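PrgZ (Enterococcus faecalis, PDB 4FAJ) binds a pheromone peptide as an extracellular, membrane-anchored receptor of the solute-binding protein 5 family, and probably takes part in peptide import. Local coordinates at residues S360-V366 / P529-G534. Sequence-based numbering, arbitrary orientation.
Sequences SVASVGV and PIFQVG
A short antiparallel edge pairing joins Val-361 and Ala-362 to the long strand 528-539 in the mixed sheet of this solute-binding protein, beside the bound peptide. Val-361 and Gln-532 form a hydrogen-bonded pair: Val-361 N donates to Gln-532 O at 2.9 Å in the carbonyl plane, and Gln-532 N returns a bond to Val-361 O at 2.7 Å. Their side chains lie alongside each other, with Val-361 CG2 3.8 Å from Gln-532 CB. A chi1 of 178° sets Gln-532 CG opposite the main-chain nitrogen, and the extended chain runs beside the valine as far as the amide, whose OE1 is 3.9 Å from Val-361 CG2. There NE2 bonds to the carbonyls of Met-316 and Lys-369, while a water donates to both Gln-532 OE1 and Ala-362 O. An amide suits this place because its two ends serve donor and acceptor roles.

At one end Ser-360, a small hydroxyl residue, replaces a backbone partner: Gly-534 N donates to Ser-360 OG at 2.9 Å, and the same oxygen also bonds Asn-358 OD1. Glycine, lacking a side chain, lets the backbones come close here. Beyond Ala-362 the ladder weakens, Ser-363 N reaching Ile-530 O at 3.2 Å from 40° above the carbonyl plane. The small Ser-363 side chain suits this tight spot: CB packs 3.8 Å from Pro-529 CB, and OG nears Phe-531 N at an angle too poor for a hydrogen bond. Ile-530 and Phe-531 form a classic beta bulge toward Met-320 of strand 311-324. Pro-529 CB rests against Gly-365 O at 3.2 Å.

Phe-531 meets an aromatic side chain of the peptide edge-to-face and Val-533 packs on one. A hydroxyl meets Gly-534 N and a water Ala-362 O, consistent with a well-fixed strand presenting apolar groups to the bound peptide.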
ATOM      1  N   SER A 360      -4.678  -7.443  15.416  1.00 17.39           N
ATOM      2  CA  SER A 360      -5.536  -6.768  14.443  1.00 16.73           C
ATOM      3  C   SER A 360      -6.790  -6.297  15.177  1.00 16.24           C
ATOM      4  O   SER A 360      -7.130  -6.850  16.232  1.00 15.63           O
ATOM      5  CB  SER A 360      -5.921  -7.704  13.303  1.00 17.03           C
ATOM      6  OG  SER A 360      -4.775  -8.124  12.570  1.00 16.08           O
ATOM      7  N   VAL A 361      -7.470  -5.280  14.640  1.00 15.22           N
ATOM      8  CA  VAL A 361      -8.685  -4.769  15.285  1.00 15.64           C
ATOM      9  C   VAL A 361      -9.797  -4.495  14.268  1.00 15.01           C
ATOM     10  O   VAL A 361      -9.528  -4.231  13.099  1.00 14.21           O
ATOM     11  CB  VAL A 361      -8.396  -3.502  16.114  1.00 16.38           C
ATOM     12  CG1 VAL A 361      -7.340  -3.791  17.199  1.00 17.90           C
ATOM     13  CG2 VAL A 361      -7.945  -2.365  15.217  1.00 16.22           C
ATOM     14  N   ALA A 362     -11.042  -4.581  14.723  1.00 14.86           N
ATOM     15  CA  ALA A 362     -12.198  -4.259  13.890  1.00 15.07           C
ATOM     16  C   ALA A 362     -12.077  -2.857  13.306  1.00 15.04           C
ATOM     17  O   ALA A 362     -11.614  -1.923  13.991  1.00 15.00           O
ATOM     18  CB  ALA A 362     -13.494  -4.372  14.702  1.00 14.84           C
ATOM     19  N   SER A 363     -12.488  -2.713  12.043  1.00 15.02           N
ATOM     20  CA  SER A 363     -12.567  -1.400  11.402  1.00 14.93           C
ATOM     21  C   SER A 363     -13.724  -0.611  12.006  1.00 15.44           C
ATOM     22  O   SER A 363     -14.776  -1.183  12.296  1.00 16.04           O
ATOM     23  CB  SER A 363     -12.817  -1.536   9.891  1.00 14.99           C
ATOM     24  OG  SER A 363     -11.696  -2.047   9.182  1.00 13.97           O
ATOM     25  N   VAL A 364     -13.521   0.691  12.199  1.00 14.91           N
ATOM     26  CA  VAL A 364     -14.605   1.607  12.589  1.00 14.93           C
ATOM     27  C   VAL A 364     -15.035   2.489  11.419  1.00 14.07           C
ATOM     28  O   VAL A 364     -16.008   3.220  11.509  1.00 15.12           O
ATOM     29  CB  VAL A 364     -14.195   2.519  13.759  1.00 15.17           C
ATOM     30  CG1 VAL A 364     -13.975   1.691  15.037  1.00 16.31           C
ATOM     31  CG2 VAL A 364     -12.958   3.360  13.406  1.00 13.82           C
ATOM     32  N   GLY A 365     -14.290   2.438  10.336  1.00 13.43           N
ATOM     33  CA  GLY A 365     -14.585   3.224   9.144  1.00 13.10           C
ATOM     34  C   GLY A 365     -13.603   2.821   8.061  1.00 13.02           C
ATOM     35  O   GLY A 365     -12.875   1.824   8.205  1.00 12.67           O
ATOM     36  N   VAL A 366     -13.565   3.585   6.976  1.00 12.99           N
ATOM     37  CA  VAL A 366     -12.592   3.343   5.906  1.00 13.32           C
ATOM     38  C   VAL A 366     -11.172   3.620   6.422  1.00 13.41           C
ATOM     39  O   VAL A 366     -10.246   2.848   6.158  1.00 13.96           O
ATOM     40  CB  VAL A 366     -12.911   4.224   4.679  1.00 13.46           C
ATOM     41  CG1 VAL A 366     -11.801   4.218   3.657  1.00 13.39           C
ATOM     42  CG2 VAL A 366     -14.262   3.790   4.043  1.00 13.36           C
ATOM     43  N   PRO A 529     -15.434  -1.759   4.903  1.00 14.62           N
ATOM     44  CA  PRO A 529     -14.240  -1.956   5.740  1.00 14.39           C
ATOM     45  C   PRO A 529     -14.444  -3.094   6.729  1.00 14.72           C
ATOM     46  O   PRO A 529     -15.506  -3.195   7.375  1.00 14.25           O
ATOM     47  CB  PRO A 529     -14.057  -0.607   6.451  1.00 14.87           C
ATOM     48  CG  PRO A 529     -15.277   0.165   6.233  1.00 14.71           C
ATOM     49  CD  PRO A 529     -16.215  -0.586   5.328  1.00 14.95           C
ATOM     50  N   ILE A 530     -13.437  -3.957   6.828  1.00 14.08           N
ATOM     51  CA  ILE A 530     -13.549  -5.167   7.614  1.00 14.58           C
ATOM     52  C   ILE A 530     -12.711  -5.042   8.869  1.00 14.00           C
ATOM     53  O   ILE A 530     -13.257  -4.949   9.959  1.00 14.01           O
ATOM     54  CB  ILE A 530     -13.128  -6.426   6.826  1.00 14.38           C
ATOM     55  CG1 ILE A 530     -13.858  -6.493   5.476  1.00 16.23           C
ATOM     56  CG2 ILE A 530     -13.470  -7.685   7.646  1.00 16.10           C
ATOM     57  CD1 ILE A 530     -13.270  -7.544   4.523  1.00 17.80           C
ATOM     58  N   PHE A 531     -11.387  -5.052   8.716  1.00 13.97           N
ATOM     59  CA  PHE A 531     -10.493  -4.943   9.864  1.00 13.89           C
ATOM     60  C   PHE A 531      -9.221  -4.155   9.558  1.00 13.72           C
ATOM     61  O   PHE A 531      -8.844  -3.979   8.404  1.00 13.33           O
ATOM     62  CB  PHE A 531     -10.152  -6.319  10.420  1.00 14.96           C
ATOM     63  CG  PHE A 531      -9.340  -7.180   9.497  1.00 14.80           C
ATOM     64  CD1 PHE A 531      -9.962  -8.006   8.584  1.00 16.99           C
ATOM     65  CD2 PHE A 531      -7.946  -7.206   9.579  1.00 17.07           C
ATOM     66  CE1 PHE A 531      -9.222  -8.828   7.727  1.00 16.71           C
ATOM     67  CE2 PHE A 531      -7.198  -8.032   8.734  1.00 16.96           C
ATOM     68  CZ  PHE A 531      -7.839  -8.837   7.803  1.00 16.50           C
ATOM     69  N   GLN A 532      -8.601  -3.662  10.628  1.00 13.55           N
ATOM     70  CA  GLN A 532      -7.329  -2.966  10.584  1.00 12.63           C
ATOM     71  C   GLN A 532      -6.265  -3.976  10.975  1.00 13.58           C
ATOM     72  O   GLN A 532      -6.361  -4.638  12.024  1.00 13.15           O
ATOM     73  CB  GLN A 532      -7.329  -1.773  11.543  1.00 11.98           C
ATOM     74  CG  GLN A 532      -5.997  -1.017  11.590  1.00 10.88           C
ATOM     75  CD  GLN A 532      -6.026   0.254  12.403  1.00 11.09           C
ATOM     76  OE1 GLN A 532      -7.072   0.663  12.914  1.00 14.08           O
ATOM     77  NE2 GLN A 532      -4.855   0.910  12.520  1.00 10.40           N
ATOM     78  N   VAL A 533      -5.248  -4.064  10.124  1.00 13.80           N
ATOM     79  CA  VAL A 533      -4.242  -5.104  10.181  1.00 13.86           C
ATOM     80  C   VAL A 533      -3.231  -4.858  11.292  1.00 14.37           C
ATOM     81  O   VAL A 533      -2.610  -3.790  11.355  1.00 13.97           O
ATOM     82  CB  VAL A 533      -3.465  -5.192   8.843  1.00 13.81           C
ATOM     83  CG1 VAL A 533      -2.309  -6.193   8.935  1.00 13.70           C
ATOM     84  CG2 VAL A 533      -4.400  -5.555   7.692  1.00 13.78           C
ATOM     85  N   GLY A 534      -3.078  -5.860  12.151  1.00 14.50           N
ATOM     86  CA  GLY A 534      -1.933  -5.974  13.048  1.00 15.38           C
ATOM     87  C   GLY A 534      -0.966  -7.020  12.506  1.00 16.43           C
ATOM     88  O   GLY A 534      -1.397  -8.094  12.088  1.00 16.58           O
TER
HETATM   89  O   HOH W   1      -9.897   0.559  13.214  1.00 16.48           O